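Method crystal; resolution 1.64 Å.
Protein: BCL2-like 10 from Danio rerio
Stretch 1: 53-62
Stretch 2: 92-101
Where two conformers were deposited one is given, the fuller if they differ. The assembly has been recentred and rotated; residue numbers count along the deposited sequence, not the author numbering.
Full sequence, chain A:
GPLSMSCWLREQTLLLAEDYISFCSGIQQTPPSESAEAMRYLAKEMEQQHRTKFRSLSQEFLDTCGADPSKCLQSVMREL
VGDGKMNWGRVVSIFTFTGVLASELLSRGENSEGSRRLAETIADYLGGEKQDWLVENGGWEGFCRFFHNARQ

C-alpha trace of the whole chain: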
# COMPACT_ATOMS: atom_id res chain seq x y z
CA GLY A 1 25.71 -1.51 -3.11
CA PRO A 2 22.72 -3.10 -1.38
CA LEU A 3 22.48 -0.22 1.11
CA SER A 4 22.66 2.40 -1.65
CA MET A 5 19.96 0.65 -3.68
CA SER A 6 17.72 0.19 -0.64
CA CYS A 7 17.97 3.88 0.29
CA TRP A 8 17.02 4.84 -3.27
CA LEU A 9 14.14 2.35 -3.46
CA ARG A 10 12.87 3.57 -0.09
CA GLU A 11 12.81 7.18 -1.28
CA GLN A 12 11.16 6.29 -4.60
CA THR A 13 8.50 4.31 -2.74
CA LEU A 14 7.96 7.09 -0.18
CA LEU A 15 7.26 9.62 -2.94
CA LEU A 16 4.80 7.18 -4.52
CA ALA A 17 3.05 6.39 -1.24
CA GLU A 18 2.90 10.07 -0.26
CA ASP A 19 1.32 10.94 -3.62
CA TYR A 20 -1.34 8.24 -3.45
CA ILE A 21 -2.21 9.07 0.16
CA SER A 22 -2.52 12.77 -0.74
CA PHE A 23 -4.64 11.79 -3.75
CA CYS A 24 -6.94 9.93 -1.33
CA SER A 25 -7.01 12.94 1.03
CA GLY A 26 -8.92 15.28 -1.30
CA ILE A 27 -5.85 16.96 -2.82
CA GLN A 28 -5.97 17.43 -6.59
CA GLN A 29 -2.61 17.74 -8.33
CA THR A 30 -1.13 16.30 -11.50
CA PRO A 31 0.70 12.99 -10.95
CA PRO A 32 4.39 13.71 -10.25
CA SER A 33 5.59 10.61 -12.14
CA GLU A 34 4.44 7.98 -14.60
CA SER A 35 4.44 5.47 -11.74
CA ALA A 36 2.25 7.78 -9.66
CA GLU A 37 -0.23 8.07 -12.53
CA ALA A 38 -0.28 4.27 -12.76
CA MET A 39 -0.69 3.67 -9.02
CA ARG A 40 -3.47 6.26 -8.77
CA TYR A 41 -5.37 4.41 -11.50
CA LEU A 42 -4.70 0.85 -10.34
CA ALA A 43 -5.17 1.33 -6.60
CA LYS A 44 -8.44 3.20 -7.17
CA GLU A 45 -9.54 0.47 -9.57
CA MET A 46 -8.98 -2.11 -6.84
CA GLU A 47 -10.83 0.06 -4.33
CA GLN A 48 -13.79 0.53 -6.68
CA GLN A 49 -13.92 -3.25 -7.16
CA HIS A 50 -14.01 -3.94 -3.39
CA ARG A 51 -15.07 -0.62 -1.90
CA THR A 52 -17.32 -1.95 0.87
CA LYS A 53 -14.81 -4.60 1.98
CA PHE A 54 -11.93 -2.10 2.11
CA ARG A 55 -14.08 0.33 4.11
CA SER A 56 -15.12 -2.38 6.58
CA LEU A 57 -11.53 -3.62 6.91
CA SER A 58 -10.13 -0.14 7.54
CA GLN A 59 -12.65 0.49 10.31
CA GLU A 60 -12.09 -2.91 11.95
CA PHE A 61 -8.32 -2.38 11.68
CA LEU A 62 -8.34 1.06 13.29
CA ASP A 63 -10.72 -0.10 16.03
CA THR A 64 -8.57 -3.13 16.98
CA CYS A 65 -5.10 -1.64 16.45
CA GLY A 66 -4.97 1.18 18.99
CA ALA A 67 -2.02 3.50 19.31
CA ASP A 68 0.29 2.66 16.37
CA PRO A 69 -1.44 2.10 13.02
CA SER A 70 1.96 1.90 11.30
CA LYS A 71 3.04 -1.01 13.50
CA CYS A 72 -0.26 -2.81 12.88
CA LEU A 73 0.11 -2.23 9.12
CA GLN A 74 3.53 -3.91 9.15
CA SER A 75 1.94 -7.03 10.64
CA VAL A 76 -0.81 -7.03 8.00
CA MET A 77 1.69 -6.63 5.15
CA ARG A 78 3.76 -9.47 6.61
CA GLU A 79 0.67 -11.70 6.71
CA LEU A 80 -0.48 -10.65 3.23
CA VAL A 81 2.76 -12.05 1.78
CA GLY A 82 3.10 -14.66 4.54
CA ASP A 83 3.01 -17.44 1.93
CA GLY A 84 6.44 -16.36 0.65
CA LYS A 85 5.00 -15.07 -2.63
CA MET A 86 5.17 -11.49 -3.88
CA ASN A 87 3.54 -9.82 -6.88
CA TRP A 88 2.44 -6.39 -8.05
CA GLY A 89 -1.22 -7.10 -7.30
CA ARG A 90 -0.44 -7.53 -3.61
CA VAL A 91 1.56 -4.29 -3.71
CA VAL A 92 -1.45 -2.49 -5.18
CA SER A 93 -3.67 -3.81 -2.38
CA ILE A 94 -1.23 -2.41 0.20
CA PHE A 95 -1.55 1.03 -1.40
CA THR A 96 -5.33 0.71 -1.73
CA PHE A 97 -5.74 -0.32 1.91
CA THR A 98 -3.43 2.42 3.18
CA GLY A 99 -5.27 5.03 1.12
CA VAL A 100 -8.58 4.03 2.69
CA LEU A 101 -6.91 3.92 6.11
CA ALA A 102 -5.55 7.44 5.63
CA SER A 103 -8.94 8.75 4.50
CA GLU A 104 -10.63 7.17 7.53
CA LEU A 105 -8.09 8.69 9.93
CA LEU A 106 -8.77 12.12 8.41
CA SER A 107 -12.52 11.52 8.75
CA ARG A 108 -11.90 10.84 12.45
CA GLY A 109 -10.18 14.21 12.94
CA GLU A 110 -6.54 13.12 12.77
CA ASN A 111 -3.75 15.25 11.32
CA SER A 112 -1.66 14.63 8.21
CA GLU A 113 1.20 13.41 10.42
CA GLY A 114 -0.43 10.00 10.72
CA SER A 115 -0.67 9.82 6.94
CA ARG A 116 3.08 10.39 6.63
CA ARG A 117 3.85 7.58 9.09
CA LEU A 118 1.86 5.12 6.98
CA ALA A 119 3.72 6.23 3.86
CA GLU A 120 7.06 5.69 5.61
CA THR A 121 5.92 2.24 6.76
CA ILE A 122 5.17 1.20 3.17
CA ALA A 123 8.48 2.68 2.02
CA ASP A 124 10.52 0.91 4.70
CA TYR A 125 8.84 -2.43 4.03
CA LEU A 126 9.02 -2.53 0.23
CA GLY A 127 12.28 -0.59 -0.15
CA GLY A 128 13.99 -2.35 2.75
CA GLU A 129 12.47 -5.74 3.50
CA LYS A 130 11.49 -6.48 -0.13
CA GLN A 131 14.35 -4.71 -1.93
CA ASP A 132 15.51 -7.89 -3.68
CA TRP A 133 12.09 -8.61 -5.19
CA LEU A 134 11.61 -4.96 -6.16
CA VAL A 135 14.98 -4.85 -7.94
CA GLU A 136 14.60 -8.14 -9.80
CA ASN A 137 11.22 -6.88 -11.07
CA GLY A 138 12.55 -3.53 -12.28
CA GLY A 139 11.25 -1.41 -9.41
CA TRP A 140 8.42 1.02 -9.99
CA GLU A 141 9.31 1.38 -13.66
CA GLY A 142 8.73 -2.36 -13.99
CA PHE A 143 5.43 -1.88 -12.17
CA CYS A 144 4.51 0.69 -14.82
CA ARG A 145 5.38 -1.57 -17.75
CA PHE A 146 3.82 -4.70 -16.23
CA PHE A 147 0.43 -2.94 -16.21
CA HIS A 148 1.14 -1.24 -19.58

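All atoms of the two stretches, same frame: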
# COMPACT_ATOMS: atom_id res chain seq x y z
N LYS A 53 -15.71 -3.76 1.18
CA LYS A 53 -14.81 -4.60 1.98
C LYS A 53 -13.62 -3.79 2.50
O LYS A 53 -13.23 -3.94 3.66
CB LYS A 53 -14.34 -5.79 1.14
CG LYS A 53 -13.55 -6.82 1.93
CD LYS A 53 -13.36 -8.10 1.12
CE LYS A 53 -12.45 -9.08 1.83
NZ LYS A 53 -12.17 -10.30 1.01
N PHE A 54 -13.03 -2.95 1.65
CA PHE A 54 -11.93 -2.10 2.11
C PHE A 54 -12.39 -1.17 3.23
O PHE A 54 -11.67 -0.96 4.21
CB PHE A 54 -11.36 -1.29 0.96
CG PHE A 54 -10.29 -2.01 0.19
CD1 PHE A 54 -9.05 -2.23 0.76
CD2 PHE A 54 -10.52 -2.45 -1.10
CE1 PHE A 54 -8.05 -2.88 0.06
CE2 PHE A 54 -9.52 -3.11 -1.81
CZ PHE A 54 -8.29 -3.32 -1.22
N ARG A 55 -13.58 -0.58 3.08
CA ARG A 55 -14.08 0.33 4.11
C ARG A 55 -14.28 -0.41 5.43
O ARG A 55 -13.86 0.07 6.49
CB ARG A 55 -15.38 0.97 3.63
CG ARG A 55 -15.78 2.24 4.37
CD ARG A 55 -17.03 2.85 3.74
NE ARG A 55 -17.58 3.96 4.53
CZ ARG A 55 -17.32 5.25 4.32
NH1 ARG A 55 -17.88 6.16 5.10
NH2 ARG A 55 -16.50 5.63 3.35
N SER A 56 -14.91 -1.58 5.37
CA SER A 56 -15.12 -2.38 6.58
C SER A 56 -13.79 -2.79 7.21
O SER A 56 -13.62 -2.72 8.43
CB SER A 56 -15.96 -3.61 6.25
OG SER A 56 -16.07 -4.47 7.36
N LEU A 57 -12.83 -3.21 6.38
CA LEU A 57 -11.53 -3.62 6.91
C LEU A 57 -10.81 -2.47 7.59
O LEU A 57 -10.24 -2.63 8.68
CB LEU A 57 -10.66 -4.20 5.79
CG LEU A 57 -11.00 -5.60 5.30
CD1 LEU A 57 -10.16 -5.93 4.07
CD2 LEU A 57 -10.77 -6.64 6.39
N SER A 58 -10.81 -1.29 6.96
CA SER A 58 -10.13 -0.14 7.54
C SER A 58 -10.71 0.21 8.90
O SER A 58 -9.96 0.54 9.83
CB SER A 58 -10.22 1.06 6.59
OG SER A 58 -11.56 1.51 6.47
N GLN A 59 -12.03 0.14 9.04
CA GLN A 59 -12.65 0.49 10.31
C GLN A 59 -12.39 -0.57 11.38
O GLN A 59 -12.09 -0.23 12.53
CB GLN A 59 -14.15 0.73 10.11
CG GLN A 59 -14.42 1.94 9.23
CD GLN A 59 -15.89 2.21 8.99
OE1 GLN A 59 -16.76 1.48 9.48
NE2 GLN A 59 -16.19 3.27 8.24
N GLU A 60 -12.48 -1.85 11.01
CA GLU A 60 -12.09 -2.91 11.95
C GLU A 60 -10.64 -2.74 12.38
O GLU A 60 -10.33 -2.77 13.58
CB GLU A 60 -12.28 -4.29 11.31
CG GLU A 60 -13.71 -4.79 11.25
CD GLU A 60 -13.79 -6.22 10.76
OE1 GLU A 60 -13.70 -6.44 9.53
OE2 GLU A 60 -13.93 -7.13 11.60
N PHE A 61 -9.74 -2.57 11.41
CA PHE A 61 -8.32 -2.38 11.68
C PHE A 61 -8.09 -1.27 12.70
O PHE A 61 -7.46 -1.48 13.74
CB PHE A 61 -7.61 -2.08 10.35
CG PHE A 61 -6.15 -1.73 10.49
CD1 PHE A 61 -5.17 -2.66 10.21
CD2 PHE A 61 -5.76 -0.46 10.87
CE1 PHE A 61 -3.83 -2.34 10.31
CE2 PHE A 61 -4.42 -0.13 10.98
CZ PHE A 61 -3.46 -1.07 10.70
N LEU A 62 -8.61 -0.07 12.41
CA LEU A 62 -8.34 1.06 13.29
C LEU A 62 -8.98 0.88 14.66
O LEU A 62 -8.49 1.44 15.64
CB LEU A 62 -8.83 2.35 12.64
CG LEU A 62 -8.04 2.83 11.42
CD1 LEU A 62 -8.70 4.05 10.80
CD2 LEU A 62 -6.59 3.14 11.78
N VAL A 92 -0.34 -3.41 -4.95
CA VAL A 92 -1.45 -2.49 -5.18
C VAL A 92 -2.41 -2.52 -4.00
O VAL A 92 -2.87 -1.47 -3.52
CB VAL A 92 -2.16 -2.81 -6.50
CG1 VAL A 92 -3.45 -2.01 -6.64
CG2 VAL A 92 -1.24 -2.51 -7.68
N SER A 93 -2.73 -3.71 -3.50
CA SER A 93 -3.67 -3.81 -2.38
C SER A 93 -3.13 -3.11 -1.14
O SER A 93 -3.91 -2.53 -0.38
CB SER A 93 -3.98 -5.27 -2.07
OG SER A 93 -2.96 -5.88 -1.30
N ILE A 94 -1.81 -3.13 -0.93
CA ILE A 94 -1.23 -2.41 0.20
C ILE A 94 -1.49 -0.92 0.06
O ILE A 94 -1.90 -0.25 1.01
CB ILE A 94 0.27 -2.72 0.32
CG1 ILE A 94 0.47 -4.18 0.76
CG2 ILE A 94 0.95 -1.75 1.29
CD1 ILE A 94 1.92 -4.65 0.79
N PHE A 95 -1.27 -0.38 -1.15
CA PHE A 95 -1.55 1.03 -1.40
C PHE A 95 -3.03 1.33 -1.26
O PHE A 95 -3.41 2.33 -0.63
CB PHE A 95 -1.04 1.43 -2.79
CG PHE A 95 0.42 1.77 -2.83
CD1 PHE A 95 0.84 3.07 -3.04
CD2 PHE A 95 1.38 0.79 -2.65
CE1 PHE A 95 2.18 3.39 -3.07
CE2 PHE A 95 2.73 1.10 -2.68
CZ PHE A 95 3.13 2.41 -2.89
N THR A 96 -3.89 0.49 -1.84
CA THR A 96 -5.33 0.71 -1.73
C THR A 96 -5.76 0.75 -0.27
O THR A 96 -6.47 1.67 0.16
CB THR A 96 -6.10 -0.39 -2.46
OG1 THR A 96 -5.67 -0.44 -3.83
CG2 THR A 96 -7.60 -0.11 -2.41
N PHE A 97 -5.35 -0.25 0.51
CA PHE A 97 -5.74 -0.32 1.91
C PHE A 97 -5.24 0.89 2.68
O PHE A 97 -5.97 1.47 3.48
CB PHE A 97 -5.21 -1.61 2.53
CG PHE A 97 -5.58 -1.80 3.96
CD1 PHE A 97 -6.90 -1.78 4.35
CD2 PHE A 97 -4.61 -2.01 4.92
CE1 PHE A 97 -7.25 -1.95 5.67
CE2 PHE A 97 -4.95 -2.18 6.25
CZ PHE A 97 -6.28 -2.15 6.62
N THR A 98 -3.99 1.29 2.44
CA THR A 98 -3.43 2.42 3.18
C THR A 98 -4.12 3.73 2.80
O THR A 98 -4.30 4.61 3.64
CB THR A 98 -1.93 2.51 2.94
OG1 THR A 98 -1.31 1.27 3.33
CG2 THR A 98 -1.31 3.64 3.75
N GLY A 99 -4.51 3.86 1.53
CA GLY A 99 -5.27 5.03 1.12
C GLY A 99 -6.61 5.14 1.82
O GLY A 99 -7.02 6.23 2.22
N VAL A 100 -7.31 4.01 1.97
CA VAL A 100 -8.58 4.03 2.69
C VAL A 100 -8.33 4.30 4.17
O VAL A 100 -9.07 5.06 4.81
CB VAL A 100 -9.33 2.70 2.48
CG1 VAL A 100 -10.61 2.67 3.30
CG2 VAL A 100 -9.64 2.50 1.00
N LEU A 101 -7.29 3.67 4.73
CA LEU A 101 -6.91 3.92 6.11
C LEU A 101 -6.66 5.40 6.35
O LEU A 101 -7.18 5.99 7.31
CB LEU A 101 -5.66 3.09 6.42
CG LEU A 101 -5.34 2.55 7.81
CD1 LEU A 101 -6.58 2.08 8.56
CD2 LEU A 101 -4.35 1.41 7.63

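Residues 53-62 and 92-101 are both helical and cross at -65°, their axes approaching to 9.3 Å. No hydrogen bond links them; the 499 Å² they bury is held by apolar and aromatic packing, with each backbone satisfied by its own i to i+4 bonds.

Phe54 points toward the second helix and inserts its ring among Ser93, Thr96, Phe97 and Val100. Thr96 CG2 lies over one ring face, 3.6 Å from the Phe54 ring centroid and 16° off its normal, a CH-pi contact, while Phe54 CB meets Val100 CG2 at 4.2 Å. Leu57 contributes more modestly, its CB 4.1 Å from Phe97 CE1.

At Ser58 the helices draw close, its CA 5.4 Å from Leu101 CA. The small side chain turns its hydroxyl back on its own helix, Ser58 OG donating to Arg55 O at 2.7 Å, so that polar group is satisfied even though Ser58 OG lies 3.5 Å from Val100 CG1.

Phe97 answers Phe54 as a reciprocal knob, seated among Phe54, Leu57, Ser58 and Phe61. Its edge meets the face of Phe61, with planes at 82° and centroids 5.4 Å apart. Leu101 CD2 also sits over a face of Phe61, 4.1 Å from the ring centroid. Finally, Leu62 CG packs 3.3 Å from Leu101 CD1, a tight apolar contact.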